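Local coordinates for hypothetical protein Atu2144 (Agrobacterium tumefaciens, PDB 2ODF) that is of unknown function but belongs to the N-formylglutamate amidohydrolase family, and so probably hydrolyses an amide bond in a zinc-dependent manner, as its relatives do, at residues Glu166-Ala180 against Leu215-Arg227. Sequence-based numbering, arbitrary orientation.
Sequences EVEIGILHDNDSRLA and LPDGLLNVMIEIR
Glu-168 meets Arg-227 through carbon as much as charge: its CG lies over one face of the guanidinium, while OE2 stands well out of that plane, a long salt bridge at 3.9 Å from NH2. A water joins OE2 to NH1 instead, and the stronger polar partners lie outside, Thr-193 for Glu-168 and Asp-229 for Arg-227. The backbone pairing begins here, Arg-227 N giving a bond of 2.9 Å to Glu-168 O, and runs antiparallel through strand 169-172. Ile-169 and Ile-226 lie side by side, CD1 against CG1, on the face packed by helix 234-256, where branched aliphatic chains suit both the extended backbone and the apolar cover. Gly-170 and Glu-225 bond both ways, Gly-170 N to Glu-225 O (2.9 Å) and Glu-225 N to Gly-170 O (3.0 Å, nearly straight at 178°); lacking a side chain, Gly-170 lets the strands pair closely beside Glu-225 and Leu-172. Ile-171 turns CG2 onto Val-222 CG2. On the opposite face the flexible Leu-172 and Met-223 adjust to each other, CD2 3.6 Å from CE. This pairing sits within the mixed seven-stranded sheet, strand 220-227 lying between 149-156 and 169-172. Beyond the strand, Leu-215 packs CD1 on OD1 of Asp-174 (whose OD2 bonds Thr-207) and of Asn-175, and CD2 on Asp-176 CB. With CG anti to the backbone N (chi1 175°), the short Asp-176 carboxylate serves two ends: OD1 takes Arg-178 N as an Asx turn, and Arg-178 NE meets OD1 while Arg-178 NH2 meets OD2, a side-on salt bridge. Arg-178 NH2 also donates to Gly-218 O at 2.8 Å from above the carbonyl plane, and Leu-220 CD2 lies 3.5 Å above the Arg-178 guanidinium, over its centre. Leu-179 brings CD2 to Val-222 CG1, 3.8 Å away.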
ATOM      1  N   GLU A 166       9.180  -9.177  33.359  1.00 27.96           N
ATOM      2  CA  GLU A 166       9.601 -10.484  33.834  1.00 27.67           C
ATOM      3  C   GLU A 166       9.199 -11.591  32.828  1.00 25.70           C
ATOM      4  O   GLU A 166       9.755 -12.695  32.873  1.00 24.42           O
ATOM      5  CB  GLU A 166       9.061 -10.750  35.249  1.00 28.29           C
ATOM      6  CG  GLU A 166       9.719  -9.841  36.336  1.00 30.31           C
ATOM      7  CD  GLU A 166       8.988  -9.891  37.675  1.00 31.04           C
ATOM      8  OE1 GLU A 166       8.467 -10.968  38.055  1.00 38.11           O
ATOM      9  OE2 GLU A 166       8.911  -8.839  38.347  1.00 37.84           O
ATOM     10  N   VAL A 167       8.278 -11.287  31.903  1.00 23.99           N
ATOM     11  CA  VAL A 167       7.915 -12.254  30.840  1.00 23.30           C
ATOM     12  C   VAL A 167       9.121 -12.491  29.950  1.00 22.17           C
ATOM     13  O   VAL A 167       9.864 -11.548  29.609  1.00 20.74           O
ATOM     14  CB  VAL A 167       6.660 -11.851  29.996  1.00 23.27           C
ATOM     15  CG1 VAL A 167       6.831 -10.456  29.312  1.00 23.84           C
ATOM     16  CG2 VAL A 167       6.324 -12.933  28.978  1.00 23.29           C
ATOM     17  N   GLU A 168       9.350 -13.766  29.622  1.00 20.34           N
ATOM     18  CA  GLU A 168      10.539 -14.161  28.885  1.00 19.92           C
ATOM     19  C   GLU A 168      10.180 -14.573  27.460  1.00 18.74           C
ATOM     20  O   GLU A 168      10.834 -14.171  26.521  1.00 18.54           O
ATOM     21  CB  GLU A 168      11.307 -15.262  29.625  1.00 19.15           C
ATOM     22  CG  GLU A 168      12.055 -14.700  30.807  1.00 20.00           C
ATOM     23  CD  GLU A 168      12.708 -15.784  31.696  1.00 22.79           C
ATOM     24  OE1 GLU A 168      12.094 -16.835  31.900  1.00 22.66           O
ATOM     25  OE2 GLU A 168      13.837 -15.535  32.193  1.00 26.48           O
ATOM     26  N   ILE A 169       9.115 -15.354  27.348  1.00 18.74           N
ATOM     27  CA  ILE A 169       8.548 -15.767  26.086  1.00 18.06           C
ATOM     28  C   ILE A 169       7.071 -15.396  26.124  1.00 17.42           C
ATOM     29  O   ILE A 169       6.331 -15.867  26.986  1.00 16.68           O
ATOM     30  CB  ILE A 169       8.662 -17.290  25.866  1.00 18.11           C
ATOM     31  CG1 ILE A 169      10.103 -17.758  25.933  1.00 18.26           C
ATOM     32  CG2 ILE A 169       8.019 -17.722  24.505  1.00 18.60           C
ATOM     33  CD1 ILE A 169      10.945 -17.458  24.702  1.00 16.86           C
ATOM     34  N   GLY A 170       6.635 -14.584  25.150  1.00 17.13           N
ATOM     35  CA  GLY A 170       5.225 -14.385  24.892  1.00 16.98           C
ATOM     36  C   GLY A 170       4.721 -15.249  23.746  1.00 16.85           C
ATOM     37  O   GLY A 170       5.383 -15.372  22.702  1.00 17.93           O
ATOM     38  N   ILE A 171       3.556 -15.851  23.964  1.00 17.14           N
ATOM     39  CA  ILE A 171       2.855 -16.667  22.980  1.00 17.01           C
ATOM     40  C   ILE A 171       1.650 -15.812  22.545  1.00 16.85           C
ATOM     41  O   ILE A 171       0.657 -15.679  23.259  1.00 17.47           O
ATOM     42  CB  ILE A 171       2.425 -18.054  23.553  1.00 17.54           C
ATOM     43  CG1 ILE A 171       3.643 -18.814  24.084  1.00 17.62           C
ATOM     44  CG2 ILE A 171       1.626 -18.873  22.489  1.00 16.52           C
ATOM     45  CD1 ILE A 171       4.692 -19.186  23.022  1.00 14.85           C
ATOM     46  N   LEU A 172       1.759 -15.214  21.370  1.00 17.27           N
ATOM     47  CA  LEU A 172       0.765 -14.244  20.912  1.00 16.70           C
ATOM     48  C   LEU A 172      -0.161 -14.840  19.855  1.00 17.08           C
ATOM     49  O   LEU A 172       0.239 -15.676  19.030  1.00 17.24           O
ATOM     50  CB  LEU A 172       1.447 -12.990  20.390  1.00 16.55           C
ATOM     51  CG  LEU A 172       1.842 -11.951  21.445  1.00 17.07           C
ATOM     52  CD1 LEU A 172       2.733 -12.540  22.517  1.00 15.47           C
ATOM     53  CD2 LEU A 172       2.535 -10.821  20.755  1.00 15.59           C
ATOM     54  N   HIS A 173      -1.415 -14.418  19.882  1.00 17.47           N
ATOM     55  CA  HIS A 173      -2.385 -14.940  18.938  1.00 16.85           C
ATOM     56  C   HIS A 173      -3.525 -13.961  18.809  1.00 16.93           C
ATOM     57  O   HIS A 173      -3.698 -13.103  19.661  1.00 16.36           O
ATOM     58  CB  HIS A 173      -2.879 -16.315  19.387  1.00 16.71           C
ATOM     59  CG  HIS A 173      -3.633 -16.292  20.678  1.00 17.86           C
ATOM     60  ND1 HIS A 173      -4.980 -16.010  20.743  1.00 18.79           N
ATOM     61  CD2 HIS A 173      -3.232 -16.521  21.951  1.00 17.94           C
ATOM     62  CE1 HIS A 173      -5.377 -16.047  22.003  1.00 20.70           C
ATOM     63  NE2 HIS A 173      -4.335 -16.369  22.755  1.00 20.06           N
ATOM     64  N   ASP A 174      -4.271 -14.091  17.716  1.00 17.56           N
ATOM     65  CA  ASP A 174      -5.475 -13.310  17.458  1.00 18.44           C
ATOM     66  C   ASP A 174      -6.690 -14.234  17.699  1.00 19.01           C
ATOM     67  O   ASP A 174      -6.687 -15.040  18.653  1.00 19.40           O
ATOM     68  CB  ASP A 174      -5.395 -12.734  16.032  1.00 18.34           C
ATOM     69  CG  ASP A 174      -6.325 -11.528  15.833  1.00 19.06           C
ATOM     70  OD1 ASP A 174      -7.553 -11.726  15.668  1.00 18.34           O
ATOM     71  OD2 ASP A 174      -5.822 -10.389  15.863  1.00 20.95           O
ATOM     72  N   ASN A 175      -7.698 -14.179  16.834  1.00 19.95           N
ATOM     73  CA  ASN A 175      -8.957 -14.901  17.070  1.00 20.26           C
ATOM     74  C   ASN A 175      -8.874 -16.421  16.908  1.00 20.53           C
ATOM     75  O   ASN A 175      -9.869 -17.138  17.142  1.00 21.48           O
ATOM     76  CB  ASN A 175     -10.109 -14.288  16.233  1.00 20.39           C
ATOM     77  CG  ASN A 175      -9.959 -14.473  14.696  1.00 23.14           C
ATOM     78  OD1 ASN A 175      -9.345 -15.445  14.196  1.00 25.18           O
ATOM     79  ND2 ASN A 175     -10.578 -13.542  13.937  1.00 21.44           N
ATOM     80  N   ASP A 176      -7.703 -16.917  16.494  1.00 19.11           N
ATOM     81  CA  ASP A 176      -7.417 -18.323  16.463  1.00 19.39           C
ATOM     82  C   ASP A 176      -6.357 -18.656  17.502  1.00 18.99           C
ATOM     83  O   ASP A 176      -5.159 -18.340  17.318  1.00 19.20           O
ATOM     84  CB  ASP A 176      -6.947 -18.710  15.069  1.00 19.72           C
ATOM     85  CG  ASP A 176      -6.509 -20.159  14.967  1.00 19.43           C
ATOM     86  OD1 ASP A 176      -6.692 -20.972  15.905  1.00 21.30           O
ATOM     87  OD2 ASP A 176      -5.971 -20.479  13.902  1.00 21.63           O
ATOM     88  N   SER A 177      -6.778 -19.316  18.572  1.00 18.07           N
ATOM     89  CA  SER A 177      -5.862 -19.641  19.683  1.00 18.43           C
ATOM     90  C   SER A 177      -5.313 -21.067  19.698  1.00 17.89           C
ATOM     91  O   SER A 177      -4.698 -21.464  20.686  1.00 17.34           O
ATOM     92  CB  SER A 177      -6.587 -19.400  21.025  1.00 18.66           C
ATOM     93  OG  SER A 177      -7.646 -20.341  21.174  1.00 18.71           O
ATOM     94  N   ARG A 178      -5.543 -21.837  18.640  1.00 17.89           N
ATOM     95  CA  ARG A 178      -5.324 -23.279  18.702  1.00 17.80           C
ATOM     96  C   ARG A 178      -3.849 -23.612  18.983  1.00 17.45           C
ATOM     97  O   ARG A 178      -3.539 -24.329  19.929  1.00 16.91           O
ATOM     98  CB  ARG A 178      -5.777 -23.984  17.410  1.00 17.42           C
ATOM     99  CG  ARG A 178      -7.285 -23.977  17.142  1.00 17.40           C
ATOM    100  CD  ARG A 178      -7.601 -24.512  15.738  1.00 19.15           C
ATOM    101  NE  ARG A 178      -7.083 -23.616  14.693  1.00 18.20           N
ATOM    102  CZ  ARG A 178      -6.920 -23.935  13.418  1.00 20.67           C
ATOM    103  NH1 ARG A 178      -7.206 -25.147  12.976  1.00 21.38           N
ATOM    104  NH2 ARG A 178      -6.426 -23.043  12.571  1.00 18.08           N
ATOM    105  N   LEU A 179      -2.949 -23.123  18.148  1.00 16.85           N
ATOM    106  CA  LEU A 179      -1.520 -23.378  18.379  1.00 17.47           C
ATOM    107  C   LEU A 179      -1.042 -22.750  19.675  1.00 17.57           C
ATOM    108  O   LEU A 179      -0.302 -23.372  20.433  1.00 17.34           O
ATOM    109  CB  LEU A 179      -0.663 -22.907  17.207  1.00 17.32           C
ATOM    110  CG  LEU A 179       0.854 -23.197  17.287  1.00 17.25           C
ATOM    111  CD1 LEU A 179       1.186 -24.631  17.686  1.00 15.84           C
ATOM    112  CD2 LEU A 179       1.528 -22.831  15.933  1.00 18.11           C
ATOM    113  N   ALA A 180      -1.471 -21.524  19.945  1.00 18.25           N
ATOM    114  CA  ALA A 180      -1.066 -20.826  21.149  1.00 18.33           C
ATOM    115  C   ALA A 180      -1.448 -21.633  22.392  1.00 18.47           C
ATOM    116  O   ALA A 180      -0.643 -21.792  23.304  1.00 18.42           O
ATOM    117  CB  ALA A 180      -1.715 -19.416  21.211  1.00 17.72           C
ATOM    118  N   LEU A 215      -5.302 -16.042   9.429  1.00 17.12           N
ATOM    119  CA  LEU A 215      -6.736 -16.102   9.758  1.00 17.82           C
ATOM    120  C   LEU A 215      -7.635 -16.285   8.513  1.00 17.48           C
ATOM    121  O   LEU A 215      -8.577 -17.083   8.541  1.00 18.41           O
ATOM    122  CB  LEU A 215      -7.139 -14.861  10.555  1.00 17.24           C
ATOM    123  CG  LEU A 215      -6.391 -14.542  11.868  1.00 19.09           C
ATOM    124  CD1 LEU A 215      -7.081 -13.388  12.597  1.00 17.50           C
ATOM    125  CD2 LEU A 215      -6.213 -15.794  12.756  1.00 17.62           C
ATOM    126  N   PRO A 216      -7.341 -15.566   7.411  1.00 18.33           N
ATOM    127  CA  PRO A 216      -8.243 -15.682   6.256  1.00 19.06           C
ATOM    128  C   PRO A 216      -8.269 -17.062   5.629  1.00 19.33           C
ATOM    129  O   PRO A 216      -9.218 -17.373   4.929  1.00 19.05           O
ATOM    130  CB  PRO A 216      -7.717 -14.618   5.263  1.00 20.05           C
ATOM    131  CG  PRO A 216      -6.758 -13.772   6.035  1.00 19.96           C
ATOM    132  CD  PRO A 216      -6.238 -14.627   7.150  1.00 18.61           C
ATOM    133  N   ASP A 217      -7.253 -17.897   5.897  1.00 19.62           N
ATOM    134  CA  ASP A 217      -7.192 -19.226   5.350  1.00 19.98           C
ATOM    135  C   ASP A 217      -7.307 -20.325   6.423  1.00 19.29           C
ATOM    136  O   ASP A 217      -7.095 -21.475   6.119  1.00 18.50           O
ATOM    137  CB  ASP A 217      -5.888 -19.404   4.539  1.00 21.06           C
ATOM    138  CG  ASP A 217      -6.003 -18.885   3.088  1.00 24.95           C
ATOM    139  OD1 ASP A 217      -7.084 -19.003   2.459  1.00 31.88           O
ATOM    140  OD2 ASP A 217      -5.003 -18.395   2.553  1.00 29.42           O
ATOM    141  N   GLY A 218      -7.607 -19.966   7.668  1.00 18.64           N
ATOM    142  CA  GLY A 218      -7.824 -20.953   8.735  1.00 18.68           C
ATOM    143  C   GLY A 218      -6.591 -21.699   9.192  1.00 18.80           C
ATOM    144  O   GLY A 218      -6.668 -22.804   9.754  1.00 18.40           O
ATOM    145  N   LEU A 219      -5.429 -21.088   8.959  1.00 18.10           N
ATOM    146  CA  LEU A 219      -4.161 -21.739   9.187  1.00 17.42           C
ATOM    147  C   LEU A 219      -3.754 -21.625  10.656  1.00 17.67           C
ATOM    148  O   LEU A 219      -3.960 -20.579  11.294  1.00 16.27           O
ATOM    149  CB  LEU A 219      -3.079 -21.061   8.323  1.00 17.22           C
ATOM    150  CG  LEU A 219      -3.277 -20.967   6.821  1.00 16.36           C
ATOM    151  CD1 LEU A 219      -2.101 -20.214   6.140  1.00 17.12           C
ATOM    152  CD2 LEU A 219      -3.469 -22.324   6.184  1.00 17.61           C
ATOM    153  N   LEU A 220      -3.160 -22.695  11.180  1.00 16.77           N
ATOM    154  CA  LEU A 220      -2.572 -22.644  12.498  1.00 17.47           C
ATOM    155  C   LEU A 220      -1.517 -21.542  12.485  1.00 17.17           C
ATOM    156  O   LEU A 220      -0.814 -21.323  11.481  1.00 16.49           O
ATOM    157  CB  LEU A 220      -1.931 -23.988  12.870  1.00 17.42           C
ATOM    158  CG  LEU A 220      -2.838 -25.209  13.110  1.00 19.57           C
ATOM    159  CD1 LEU A 220      -2.039 -26.522  13.236  1.00 16.18           C
ATOM    160  CD2 LEU A 220      -3.703 -25.000  14.349  1.00 15.09           C
ATOM    161  N   ASN A 221      -1.388 -20.850  13.600  1.00 16.97           N
ATOM    162  CA  ASN A 221      -0.490 -19.731  13.639  1.00 16.67           C
ATOM    163  C   ASN A 221      -0.150 -19.297  15.033  1.00 16.05           C
ATOM    164  O   ASN A 221      -0.893 -19.518  15.959  1.00 17.04           O
ATOM    165  CB  ASN A 221      -1.107 -18.549  12.877  1.00 16.40           C
ATOM    166  CG  ASN A 221      -2.385 -18.069  13.488  1.00 17.26           C
ATOM    167  OD1 ASN A 221      -3.474 -18.670  13.294  1.00 19.25           O
ATOM    168  ND2 ASN A 221      -2.291 -16.972  14.211  1.00 11.98           N
ATOM    169  N   VAL A 222       0.980 -18.639  15.160  1.00 16.43           N
ATOM    170  CA  VAL A 222       1.351 -18.045  16.426  1.00 16.00           C
ATOM    171  C   VAL A 222       2.401 -16.974  16.172  1.00 15.58           C
ATOM    172  O   VAL A 222       3.150 -17.007  15.207  1.00 15.71           O
ATOM    173  CB  VAL A 222       1.906 -19.128  17.421  1.00 16.68           C
ATOM    174  CG1 VAL A 222       3.330 -19.622  16.957  1.00 14.91           C
ATOM    175  CG2 VAL A 222       1.961 -18.605  18.837  1.00 17.28           C
ATOM    176  N   MET A 223       2.466 -16.031  17.084  1.00 15.76           N
ATOM    177  CA  MET A 223       3.509 -15.029  17.081  1.00 15.44           C
ATOM    178  C   MET A 223       4.289 -15.233  18.358  1.00 15.43           C
ATOM    179  O   MET A 223       3.711 -15.314  19.428  1.00 16.24           O
ATOM    180  CB  MET A 223       2.844 -13.650  17.018  1.00 14.47           C
ATOM    181  CG  MET A 223       3.714 -12.431  17.276  1.00 16.60           C
ATOM    182  SD  MET A 223       2.876 -10.837  16.968  1.00  9.13           S
ATOM    183  CE  MET A 223       4.117  -9.830  17.640  1.00 15.46           C
ATOM    184  N   ILE A 224       5.603 -15.371  18.221  1.00 16.37           N
ATOM    185  CA  ILE A 224       6.481 -15.647  19.328  1.00 16.79           C
ATOM    186  C   ILE A 224       7.317 -14.394  19.637  1.00 16.27           C
ATOM    187  O   ILE A 224       8.015 -13.868  18.774  1.00 17.19           O
ATOM    188  CB  ILE A 224       7.434 -16.874  19.020  1.00 16.98           C
ATOM    189  CG1 ILE A 224       6.634 -18.138  18.808  1.00 17.71           C
ATOM    190  CG2 ILE A 224       8.400 -17.117  20.156  1.00 16.35           C
ATOM    191  CD1 ILE A 224       7.413 -19.238  18.267  1.00 18.99           C
ATOM    192  N   GLU A 225       7.243 -13.959  20.883  1.00 16.77           N
ATOM    193  CA  GLU A 225       8.023 -12.858  21.415  1.00 17.10           C
ATOM    194  C   GLU A 225       9.079 -13.416  22.380  1.00 17.23           C
ATOM    195  O   GLU A 225       8.749 -14.193  23.268  1.00 18.50           O
ATOM    196  CB  GLU A 225       7.095 -11.923  22.183  1.00 17.63           C
ATOM    197  CG  GLU A 225       6.358 -10.935  21.335  1.00 18.94           C
ATOM    198  CD  GLU A 225       7.181  -9.760  20.919  1.00 20.84           C
ATOM    199  OE1 GLU A 225       8.417  -9.812  20.959  1.00 20.45           O
ATOM    200  OE2 GLU A 225       6.574  -8.767  20.504  1.00 26.97           O
ATOM    201  N   ILE A 226      10.331 -13.009  22.198  1.00 16.89           N
ATOM    202  CA  ILE A 226      11.444 -13.426  23.041  1.00 17.26           C
ATOM    203  C   ILE A 226      12.096 -12.191  23.632  1.00 17.52           C
ATOM    204  O   ILE A 226      12.497 -11.281  22.894  1.00 18.84           O
ATOM    205  CB  ILE A 226      12.472 -14.180  22.210  1.00 17.17           C
ATOM    206  CG1 ILE A 226      11.812 -15.322  21.435  1.00 16.78           C
ATOM    207  CG2 ILE A 226      13.641 -14.673  23.073  1.00 15.87           C
ATOM    208  CD1 ILE A 226      12.658 -15.791  20.279  1.00 16.33           C
ATOM    209  N   ARG A 227      12.258 -12.135  24.952  1.00 18.29           N
ATOM    210  CA  ARG A 227      12.919 -10.978  25.555  1.00 18.88           C
ATOM    211  C   ARG A 227      14.375 -10.930  25.067  1.00 19.37           C
ATOM    212  O   ARG A 227      15.084 -11.941  25.108  1.00 19.77           O
ATOM    213  CB  ARG A 227      12.806 -11.018  27.080  1.00 18.81           C
ATOM    214  CG  ARG A 227      12.955  -9.663  27.744  1.00 19.55           C
ATOM    215  CD  ARG A 227      12.864  -9.777  29.260  1.00 20.93           C
ATOM    216  NE  ARG A 227      13.986 -10.563  29.791  1.00 22.97           N
ATOM    217  CZ  ARG A 227      13.983 -11.253  30.934  1.00 23.40           C
ATOM    218  NH1 ARG A 227      12.927 -11.284  31.725  1.00 24.55           N
ATOM    219  NH2 ARG A 227      15.071 -11.924  31.278  1.00 23.60           N
TER
HETATM  220  O   HOH W   1      13.950 -13.299  33.840  1.00 37.82           O
HETATM  221  O   HOH W   2      -2.838 -19.642  17.894  1.00 15.57           O
HETATM  222  O   HOH W   3      -6.924 -25.433  10.129  1.00 26.13           O
HETATM  223  O   HOH W   4      -3.603 -21.468  15.651  1.00 18.97           O